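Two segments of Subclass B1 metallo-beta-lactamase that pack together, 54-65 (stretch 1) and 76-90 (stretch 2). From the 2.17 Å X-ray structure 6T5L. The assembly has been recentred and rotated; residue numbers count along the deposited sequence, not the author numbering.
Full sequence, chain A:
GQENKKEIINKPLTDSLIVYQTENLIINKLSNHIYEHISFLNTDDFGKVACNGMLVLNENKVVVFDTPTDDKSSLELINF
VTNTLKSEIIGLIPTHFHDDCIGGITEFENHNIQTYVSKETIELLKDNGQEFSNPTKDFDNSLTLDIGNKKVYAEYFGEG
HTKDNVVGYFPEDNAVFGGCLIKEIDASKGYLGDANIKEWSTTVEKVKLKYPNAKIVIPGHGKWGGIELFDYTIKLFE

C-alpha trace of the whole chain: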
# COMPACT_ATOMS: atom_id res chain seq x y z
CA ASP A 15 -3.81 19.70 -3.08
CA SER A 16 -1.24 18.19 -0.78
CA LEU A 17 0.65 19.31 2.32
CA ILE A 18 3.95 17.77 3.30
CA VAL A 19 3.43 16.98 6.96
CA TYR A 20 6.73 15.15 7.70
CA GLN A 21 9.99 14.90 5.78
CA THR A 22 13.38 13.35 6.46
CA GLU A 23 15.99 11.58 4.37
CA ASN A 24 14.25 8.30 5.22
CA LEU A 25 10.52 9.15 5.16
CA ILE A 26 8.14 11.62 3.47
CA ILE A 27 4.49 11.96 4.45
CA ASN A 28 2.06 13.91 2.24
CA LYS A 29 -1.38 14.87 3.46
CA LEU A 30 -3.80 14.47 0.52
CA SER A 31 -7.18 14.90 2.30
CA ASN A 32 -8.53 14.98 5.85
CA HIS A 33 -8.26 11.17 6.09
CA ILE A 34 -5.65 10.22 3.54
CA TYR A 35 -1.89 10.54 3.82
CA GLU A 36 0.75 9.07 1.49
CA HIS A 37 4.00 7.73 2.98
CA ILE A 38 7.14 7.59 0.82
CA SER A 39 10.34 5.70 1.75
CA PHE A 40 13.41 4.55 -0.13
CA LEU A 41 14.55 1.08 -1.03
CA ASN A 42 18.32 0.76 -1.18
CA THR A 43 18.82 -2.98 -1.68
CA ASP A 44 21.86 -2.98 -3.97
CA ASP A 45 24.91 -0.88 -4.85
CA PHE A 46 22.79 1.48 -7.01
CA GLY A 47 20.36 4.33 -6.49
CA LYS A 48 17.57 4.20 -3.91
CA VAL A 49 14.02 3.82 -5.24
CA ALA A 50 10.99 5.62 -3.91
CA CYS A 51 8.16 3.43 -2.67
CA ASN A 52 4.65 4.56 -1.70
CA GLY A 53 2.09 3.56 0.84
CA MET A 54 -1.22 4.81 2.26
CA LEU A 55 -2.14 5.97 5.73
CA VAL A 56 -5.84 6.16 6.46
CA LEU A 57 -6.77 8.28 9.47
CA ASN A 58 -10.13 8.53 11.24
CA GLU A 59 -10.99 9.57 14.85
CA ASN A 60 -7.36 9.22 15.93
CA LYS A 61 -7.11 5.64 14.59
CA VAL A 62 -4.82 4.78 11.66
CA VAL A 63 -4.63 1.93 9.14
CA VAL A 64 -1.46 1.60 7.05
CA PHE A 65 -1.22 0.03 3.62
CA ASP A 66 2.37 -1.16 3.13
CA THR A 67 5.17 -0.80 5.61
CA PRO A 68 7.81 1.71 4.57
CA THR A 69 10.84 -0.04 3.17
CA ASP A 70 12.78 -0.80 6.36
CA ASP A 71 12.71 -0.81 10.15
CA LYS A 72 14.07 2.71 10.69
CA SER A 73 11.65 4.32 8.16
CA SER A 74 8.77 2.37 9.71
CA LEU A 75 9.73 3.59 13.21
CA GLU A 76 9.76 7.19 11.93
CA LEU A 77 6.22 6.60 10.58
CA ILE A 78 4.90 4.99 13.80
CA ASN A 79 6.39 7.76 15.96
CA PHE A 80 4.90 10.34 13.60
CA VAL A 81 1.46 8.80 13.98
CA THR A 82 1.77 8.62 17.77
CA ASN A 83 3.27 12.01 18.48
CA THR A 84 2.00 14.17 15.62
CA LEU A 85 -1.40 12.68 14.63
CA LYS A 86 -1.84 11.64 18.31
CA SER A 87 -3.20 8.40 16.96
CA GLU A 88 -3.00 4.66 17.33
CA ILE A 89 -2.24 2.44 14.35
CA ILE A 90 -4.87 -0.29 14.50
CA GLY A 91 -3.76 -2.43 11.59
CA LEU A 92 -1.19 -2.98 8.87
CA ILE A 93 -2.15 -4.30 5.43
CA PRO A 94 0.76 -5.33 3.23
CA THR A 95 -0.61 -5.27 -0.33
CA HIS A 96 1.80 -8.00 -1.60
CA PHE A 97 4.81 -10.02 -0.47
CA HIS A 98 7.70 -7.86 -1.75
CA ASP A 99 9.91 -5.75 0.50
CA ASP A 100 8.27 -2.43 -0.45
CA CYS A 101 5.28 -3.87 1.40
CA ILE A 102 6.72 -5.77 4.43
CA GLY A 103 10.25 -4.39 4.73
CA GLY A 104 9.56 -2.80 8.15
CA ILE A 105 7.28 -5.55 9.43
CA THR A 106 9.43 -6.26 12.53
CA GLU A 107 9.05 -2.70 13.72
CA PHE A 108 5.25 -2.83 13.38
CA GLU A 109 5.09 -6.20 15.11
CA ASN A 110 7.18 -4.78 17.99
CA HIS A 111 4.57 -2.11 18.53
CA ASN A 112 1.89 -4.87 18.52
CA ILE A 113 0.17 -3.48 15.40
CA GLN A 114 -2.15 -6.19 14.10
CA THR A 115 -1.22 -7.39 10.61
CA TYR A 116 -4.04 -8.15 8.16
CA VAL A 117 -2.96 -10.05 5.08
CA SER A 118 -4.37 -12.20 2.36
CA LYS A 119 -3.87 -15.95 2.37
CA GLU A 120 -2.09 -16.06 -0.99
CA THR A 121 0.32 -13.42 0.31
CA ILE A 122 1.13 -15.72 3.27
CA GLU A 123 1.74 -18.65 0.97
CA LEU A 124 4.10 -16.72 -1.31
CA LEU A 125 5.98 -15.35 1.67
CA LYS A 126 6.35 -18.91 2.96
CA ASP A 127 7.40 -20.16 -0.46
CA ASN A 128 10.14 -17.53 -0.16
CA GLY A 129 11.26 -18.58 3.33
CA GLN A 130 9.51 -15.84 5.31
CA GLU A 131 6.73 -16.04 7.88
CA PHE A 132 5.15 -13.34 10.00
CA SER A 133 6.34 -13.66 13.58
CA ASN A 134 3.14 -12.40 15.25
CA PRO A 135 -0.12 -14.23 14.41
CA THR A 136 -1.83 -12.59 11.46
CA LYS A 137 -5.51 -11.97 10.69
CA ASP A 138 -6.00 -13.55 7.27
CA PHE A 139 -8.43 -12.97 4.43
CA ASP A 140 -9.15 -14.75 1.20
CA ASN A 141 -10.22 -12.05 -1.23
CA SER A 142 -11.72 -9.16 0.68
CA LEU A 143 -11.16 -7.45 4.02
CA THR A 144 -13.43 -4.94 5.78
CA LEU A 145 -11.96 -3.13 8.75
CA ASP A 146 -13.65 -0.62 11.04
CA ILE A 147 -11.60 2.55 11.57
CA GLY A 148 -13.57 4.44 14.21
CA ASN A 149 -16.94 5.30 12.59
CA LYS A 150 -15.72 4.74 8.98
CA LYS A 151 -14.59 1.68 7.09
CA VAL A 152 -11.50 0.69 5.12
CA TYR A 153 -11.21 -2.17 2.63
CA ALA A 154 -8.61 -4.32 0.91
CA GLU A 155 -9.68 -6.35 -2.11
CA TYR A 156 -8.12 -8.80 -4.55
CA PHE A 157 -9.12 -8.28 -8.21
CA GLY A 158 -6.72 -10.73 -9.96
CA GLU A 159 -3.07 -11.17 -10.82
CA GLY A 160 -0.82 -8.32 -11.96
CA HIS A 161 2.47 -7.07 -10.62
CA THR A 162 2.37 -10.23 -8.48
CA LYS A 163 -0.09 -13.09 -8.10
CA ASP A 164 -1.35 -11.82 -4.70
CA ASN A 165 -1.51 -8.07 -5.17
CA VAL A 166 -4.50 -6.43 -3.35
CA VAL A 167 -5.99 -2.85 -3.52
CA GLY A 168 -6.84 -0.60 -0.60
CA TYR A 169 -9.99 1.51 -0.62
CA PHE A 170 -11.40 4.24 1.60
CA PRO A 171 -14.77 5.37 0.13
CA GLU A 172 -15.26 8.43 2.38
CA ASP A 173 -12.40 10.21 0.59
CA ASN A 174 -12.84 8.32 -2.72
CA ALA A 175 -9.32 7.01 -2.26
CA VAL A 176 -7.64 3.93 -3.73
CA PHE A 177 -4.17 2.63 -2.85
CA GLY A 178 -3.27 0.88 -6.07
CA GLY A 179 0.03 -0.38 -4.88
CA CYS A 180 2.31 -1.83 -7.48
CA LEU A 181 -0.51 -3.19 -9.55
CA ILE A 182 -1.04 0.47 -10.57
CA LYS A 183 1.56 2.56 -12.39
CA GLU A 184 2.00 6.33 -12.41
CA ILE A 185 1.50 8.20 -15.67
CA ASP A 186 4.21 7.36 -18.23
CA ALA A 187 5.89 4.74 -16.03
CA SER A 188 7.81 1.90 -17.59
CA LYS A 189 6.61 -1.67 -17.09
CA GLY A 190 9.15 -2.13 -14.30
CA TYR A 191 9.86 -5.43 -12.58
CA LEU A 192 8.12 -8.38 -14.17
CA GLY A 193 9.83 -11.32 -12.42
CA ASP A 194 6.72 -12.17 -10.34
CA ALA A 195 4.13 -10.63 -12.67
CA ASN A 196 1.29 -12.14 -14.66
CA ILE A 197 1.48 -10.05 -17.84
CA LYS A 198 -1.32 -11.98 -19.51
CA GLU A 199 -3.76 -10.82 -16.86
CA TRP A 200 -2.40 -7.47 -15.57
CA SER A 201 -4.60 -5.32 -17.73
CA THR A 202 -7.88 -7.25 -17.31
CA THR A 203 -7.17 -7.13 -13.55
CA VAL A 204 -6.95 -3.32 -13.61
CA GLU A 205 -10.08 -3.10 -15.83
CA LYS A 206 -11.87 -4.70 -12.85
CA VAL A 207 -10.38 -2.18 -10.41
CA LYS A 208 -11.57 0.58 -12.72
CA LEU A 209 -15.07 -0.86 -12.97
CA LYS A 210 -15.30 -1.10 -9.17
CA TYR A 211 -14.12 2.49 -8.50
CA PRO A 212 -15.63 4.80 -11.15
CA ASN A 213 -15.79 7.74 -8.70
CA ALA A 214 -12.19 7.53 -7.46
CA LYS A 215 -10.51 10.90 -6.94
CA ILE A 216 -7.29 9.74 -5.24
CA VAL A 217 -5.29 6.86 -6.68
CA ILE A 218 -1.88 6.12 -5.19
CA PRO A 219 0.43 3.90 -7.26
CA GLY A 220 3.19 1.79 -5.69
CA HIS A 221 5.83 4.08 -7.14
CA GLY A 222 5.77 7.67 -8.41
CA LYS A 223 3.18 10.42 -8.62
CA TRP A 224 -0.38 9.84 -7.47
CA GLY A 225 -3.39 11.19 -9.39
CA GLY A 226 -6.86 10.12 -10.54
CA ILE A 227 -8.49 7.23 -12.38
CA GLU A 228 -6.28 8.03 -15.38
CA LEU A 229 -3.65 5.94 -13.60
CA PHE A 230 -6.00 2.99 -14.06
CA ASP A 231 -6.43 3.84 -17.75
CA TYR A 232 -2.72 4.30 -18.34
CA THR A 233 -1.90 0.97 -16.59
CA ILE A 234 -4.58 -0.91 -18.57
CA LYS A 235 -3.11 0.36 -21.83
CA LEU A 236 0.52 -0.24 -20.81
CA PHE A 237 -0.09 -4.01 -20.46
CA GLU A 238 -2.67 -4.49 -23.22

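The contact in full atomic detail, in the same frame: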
# COMPACT_ATOMS: atom_id res chain seq x y z
N MET A 54 -0.02 4.00 1.93
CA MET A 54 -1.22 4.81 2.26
C MET A 54 -1.45 4.70 3.77
O MET A 54 -1.43 3.60 4.38
CB MET A 54 -2.55 4.42 1.46
CG MET A 54 -3.69 5.52 1.59
SD MET A 54 -4.98 5.37 0.42
CE MET A 54 -5.87 3.94 1.19
N LEU A 55 -1.69 5.87 4.35
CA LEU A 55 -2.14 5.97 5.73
C LEU A 55 -3.55 6.50 5.68
O LEU A 55 -3.80 7.56 5.11
CB LEU A 55 -1.25 6.93 6.50
CG LEU A 55 0.11 6.53 7.01
CD1 LEU A 55 0.35 7.45 8.26
CD2 LEU A 55 0.27 5.09 7.40
N VAL A 56 -4.46 5.75 6.30
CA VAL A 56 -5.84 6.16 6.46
C VAL A 56 -6.05 6.51 7.93
O VAL A 56 -5.81 5.69 8.85
CB VAL A 56 -6.80 5.04 6.02
CG1 VAL A 56 -8.26 5.49 6.21
CG2 VAL A 56 -6.51 4.63 4.60
N LEU A 57 -6.53 7.73 8.14
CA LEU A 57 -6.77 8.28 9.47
C LEU A 57 -8.25 8.57 9.68
O LEU A 57 -8.87 9.26 8.86
CB LEU A 57 -5.98 9.57 9.65
CG LEU A 57 -6.33 10.45 10.85
CD1 LEU A 57 -6.00 9.91 12.21
CD2 LEU A 57 -5.70 11.81 10.59
N ASN A 58 -8.81 8.08 10.80
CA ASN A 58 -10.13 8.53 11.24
C ASN A 58 -10.29 8.44 12.76
O ASN A 58 -9.92 7.43 13.37
CB ASN A 58 -11.23 7.71 10.54
CG ASN A 58 -12.63 8.25 10.83
OD1 ASN A 58 -12.90 9.47 10.70
ND2 ASN A 58 -13.50 7.37 11.31
N GLU A 59 -10.80 9.50 13.38
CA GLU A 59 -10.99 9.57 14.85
C GLU A 59 -9.74 9.07 15.59
O GLU A 59 -9.77 8.22 16.48
CB GLU A 59 -12.27 8.80 15.31
CG GLU A 59 -13.54 9.44 14.81
CD GLU A 59 -14.88 8.71 15.13
OE1 GLU A 59 -15.01 7.48 14.94
OE2 GLU A 59 -15.82 9.39 15.60
N ASN A 60 -8.59 9.58 15.22
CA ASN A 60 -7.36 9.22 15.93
C ASN A 60 -7.02 7.72 15.88
O ASN A 60 -6.25 7.22 16.74
CB ASN A 60 -7.44 9.68 17.38
CG ASN A 60 -7.51 11.16 17.49
OD1 ASN A 60 -8.59 11.72 17.55
ND2 ASN A 60 -6.35 11.81 17.53
N LYS A 61 -7.52 7.00 14.88
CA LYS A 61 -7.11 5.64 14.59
C LYS A 61 -6.55 5.60 13.16
O LYS A 61 -7.09 6.25 12.24
CB LYS A 61 -8.29 4.65 14.69
CG LYS A 61 -9.19 4.74 15.98
CD LYS A 61 -8.63 3.94 17.11
CE LYS A 61 -8.53 4.72 18.45
N VAL A 62 -5.50 4.79 12.95
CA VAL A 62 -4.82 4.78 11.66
C VAL A 62 -4.70 3.35 11.16
O VAL A 62 -4.46 2.42 11.95
CB VAL A 62 -3.43 5.47 11.75
CG1 VAL A 62 -2.67 5.13 10.51
CG2 VAL A 62 -3.64 6.96 11.82
N VAL A 63 -4.94 3.17 9.85
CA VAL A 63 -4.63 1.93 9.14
C VAL A 63 -3.59 2.23 8.06
O VAL A 63 -3.73 3.19 7.30
CB VAL A 63 -5.86 1.27 8.49
CG1 VAL A 63 -5.43 0.13 7.52
CG2 VAL A 63 -6.80 0.71 9.54
N VAL A 64 -2.60 1.37 7.95
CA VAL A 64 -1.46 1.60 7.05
C VAL A 64 -1.50 0.52 5.99
O VAL A 64 -1.63 -0.67 6.33
CB VAL A 64 -0.12 1.54 7.81
CG1 VAL A 64 1.12 1.76 6.90
CG2 VAL A 64 -0.15 2.54 8.99
N PHE A 65 -1.41 0.94 4.74
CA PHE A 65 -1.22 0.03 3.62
C PHE A 65 0.26 0.08 3.28
O PHE A 65 0.77 1.16 2.93
CB PHE A 65 -2.09 0.46 2.41
CG PHE A 65 -3.53 0.17 2.59
CD1 PHE A 65 -4.39 1.10 3.17
CD2 PHE A 65 -4.03 -1.05 2.24
CE1 PHE A 65 -5.74 0.82 3.35
CE2 PHE A 65 -5.36 -1.36 2.44
CZ PHE A 65 -6.23 -0.42 2.99
N GLU A 76 10.10 5.78 12.12
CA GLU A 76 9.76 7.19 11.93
C GLU A 76 8.26 7.36 11.66
O GLU A 76 7.64 8.27 12.20
CB GLU A 76 10.55 7.86 10.80
CG GLU A 76 12.06 7.99 11.10
CD GLU A 76 12.84 8.84 10.08
OE1 GLU A 76 12.27 9.77 9.46
OE2 GLU A 76 14.04 8.52 9.87
N LEU A 77 7.66 6.48 10.86
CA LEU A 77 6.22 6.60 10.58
C LEU A 77 5.36 6.36 11.83
O LEU A 77 4.44 7.15 12.14
CB LEU A 77 5.85 5.61 9.49
CG LEU A 77 4.36 5.49 9.15
CD1 LEU A 77 3.83 6.82 8.75
CD2 LEU A 77 4.14 4.56 8.04
N ILE A 78 5.66 5.31 12.58
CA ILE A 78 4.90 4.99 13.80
C ILE A 78 4.99 6.12 14.82
O ILE A 78 3.98 6.59 15.36
CB ILE A 78 5.39 3.65 14.39
CG1 ILE A 78 5.05 2.51 13.43
CG2 ILE A 78 4.79 3.43 15.79
CD1 ILE A 78 5.81 1.18 13.66
N ASN A 79 6.21 6.63 15.05
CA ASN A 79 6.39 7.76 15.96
C ASN A 79 5.67 8.99 15.44
O ASN A 79 5.06 9.73 16.21
CB ASN A 79 7.89 8.02 16.16
CG ASN A 79 8.56 7.01 17.15
OD1 ASN A 79 7.88 6.33 17.94
ND2 ASN A 79 9.86 6.92 17.09
N PHE A 80 5.68 9.21 14.11
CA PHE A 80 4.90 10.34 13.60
C PHE A 80 3.41 10.18 13.91
O PHE A 80 2.72 11.13 14.29
CB PHE A 80 5.10 10.49 12.11
CG PHE A 80 4.10 11.42 11.44
CD1 PHE A 80 4.31 12.78 11.40
CD2 PHE A 80 2.96 10.91 10.84
CE1 PHE A 80 3.41 13.64 10.75
CE2 PHE A 80 2.04 11.76 10.18
CZ PHE A 80 2.26 13.12 10.15
N VAL A 81 2.88 8.98 13.71
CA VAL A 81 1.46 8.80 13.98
C VAL A 81 1.17 9.06 15.45
O VAL A 81 0.23 9.78 15.80
CB VAL A 81 0.99 7.40 13.54
CG1 VAL A 81 -0.43 7.17 14.04
CG2 VAL A 81 1.09 7.25 12.02
N THR A 82 2.02 8.53 16.34
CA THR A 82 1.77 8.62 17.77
C THR A 82 1.87 10.06 18.23
O THR A 82 0.96 10.58 18.88
CB THR A 82 2.74 7.75 18.53
OG1 THR A 82 2.49 6.40 18.18
CG2 THR A 82 2.63 7.95 20.08
N ASN A 83 2.98 10.71 17.90
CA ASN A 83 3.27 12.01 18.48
C ASN A 83 2.72 13.19 17.70
O ASN A 83 2.52 14.25 18.29
CB ASN A 83 4.76 12.22 18.60
CG ASN A 83 5.41 11.16 19.48
OD1 ASN A 83 4.87 10.78 20.50
ND2 ASN A 83 6.54 10.66 19.05
N THR A 84 2.50 13.05 16.40
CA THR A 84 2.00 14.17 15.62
C THR A 84 0.52 14.02 15.22
O THR A 84 -0.22 14.98 15.36
CB THR A 84 2.88 14.39 14.38
OG1 THR A 84 4.26 14.57 14.81
CG2 THR A 84 2.41 15.65 13.60
N LEU A 85 0.05 12.86 14.79
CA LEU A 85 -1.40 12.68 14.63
C LEU A 85 -2.10 12.27 15.93
O LEU A 85 -3.35 12.15 15.94
CB LEU A 85 -1.69 11.63 13.57
CG LEU A 85 -0.98 11.85 12.22
CD1 LEU A 85 -1.41 10.72 11.22
CD2 LEU A 85 -1.26 13.24 11.58
N LYS A 86 -1.34 12.12 17.02
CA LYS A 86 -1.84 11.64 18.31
C LYS A 86 -2.76 10.45 18.11
O LYS A 86 -3.89 10.42 18.61
CB LYS A 86 -2.58 12.73 19.11
CG LYS A 86 -1.92 14.02 19.12
CD LYS A 86 -0.70 13.93 19.97
CE LYS A 86 -0.07 15.30 20.10
NZ LYS A 86 0.96 15.37 21.12
N SER A 87 -2.33 9.49 17.32
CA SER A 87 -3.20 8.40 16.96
C SER A 87 -2.55 7.03 17.23
O SER A 87 -1.35 6.86 17.45
CB SER A 87 -3.64 8.52 15.48
OG SER A 87 -4.46 9.68 15.26
N GLU A 88 -3.40 6.04 17.20
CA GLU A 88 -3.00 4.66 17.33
C GLU A 88 -3.12 4.02 15.94
O GLU A 88 -4.10 4.25 15.21
CB GLU A 88 -3.90 3.95 18.34
CG GLU A 88 -3.74 2.44 18.38
CD GLU A 88 -4.78 1.72 19.26
OE1 GLU A 88 -4.79 0.46 19.23
OE2 GLU A 88 -5.58 2.38 19.95
N ILE A 89 -2.13 3.23 15.57
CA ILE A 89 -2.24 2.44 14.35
C ILE A 89 -2.94 1.15 14.71
O ILE A 89 -2.40 0.37 15.50
CB ILE A 89 -0.86 2.15 13.72
CG1 ILE A 89 -0.16 3.44 13.34
CG2 ILE A 89 -1.10 1.21 12.51
CD1 ILE A 89 1.35 3.26 13.11
N ILE A 90 -4.10 0.88 14.11
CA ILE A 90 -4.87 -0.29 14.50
C ILE A 90 -4.67 -1.46 13.58
O ILE A 90 -5.18 -2.56 13.87
CB ILE A 90 -6.39 -0.01 14.61
CG1 ILE A 90 -7.01 0.53 13.31
CG2 ILE A 90 -6.62 1.03 15.69
CD1 ILE A 90 -8.57 0.62 13.39

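A β-hairpin can be joined to a neighbouring helix–loop–strand unit in two ways at once, by extending its sheet through backbone hydrogen bonds and by laying one face of that sheet against the helix. Residues 54–65 and 76–90 of this subclass B1 metallo-β-lactamase illustrate both, burying 678 Å² between them, summed over the two sides.

The backbone provides the directional part of the contact. Within the hairpin, strands 54–58 and 61–65 are paired with each other through a type I' turn from Asn-58 to Lys-61, so the second strand has its other edge free to receive strand 88–90. The new pairing is parallel, with Lys-61 opposite Glu-88 and Val-62 opposite Ile-89. Its hydrogen bonds follow the staggered parallel pattern: Glu-88 N donates to Asn-60 O at 3.1 Å, Val-62 N to Glu-88 O at 2.7 Å, and Ile-90 N to Val-62 O at 2.7 Å. Val-62 thus uses both its N and its O on the same neighbouring strand, reaching the residues before and after its partner Ile-89. Weaker CA-H...O contacts fill in the ladder, from Lys-61 CA to Glu-88 O at 3.4 Å and from Ile-89 CA to Val-62 O at 3.3 Å. The strand axes nevertheless lie 52° apart, and the pairing is short.

A polar side chain secures the entrance to this ladder. Asn-60 sits in the turn with positive phi, and its ND2 donates to Lys-86 O at 3.0 Å. Lys-86, also with positive phi, is the first residue after the helix to leave helical geometry, so the amide meets the chain just where it turns from helix towards strand. Ser-87 OG is engaged within its own stretch, donating to Leu-85 O at 2.8 Å. Ser-87 OG still packs closely against the hairpin, lying 3.0 Å from Asn-60 CA and 3.4 Å from Leu-57 CD1.

Apolar packing accounts for the remainder and depends on the alternation of side chains along a strand. Leu-55, Leu-57 and Val-64 point toward the second stretch, and Val-62 shares a sheet face with Ile-89. Against the helix, Leu-55 CD1 lies 3.6 Å from Leu-77 CD1 and 3.8 Å from Val-81 CG2. Leu-77 and Val-81 are one helical turn apart, so a single leucine methyl touches both. Val-62 extends this layer: its CG2 approaches Val-81 CG1 at 3.9 Å and Leu-85 CD1 at 4.4 Å, while its CG1 is 4.1 Å from Ile-89 CG1. Farther along the strand, Val-64 CG2 meets Ile-89 CG2 at 3.9 Å.

The other face, carrying Lys-61 and Glu-88, is more open. There Lys-61 CD rests 3.8 Å from Ile-90 CG2, an aliphatic contact made by a lysine whose NZ is not modelled. Val-63 CG2 also reaches Ile-90, approaching its CG1 at 3.8 Å.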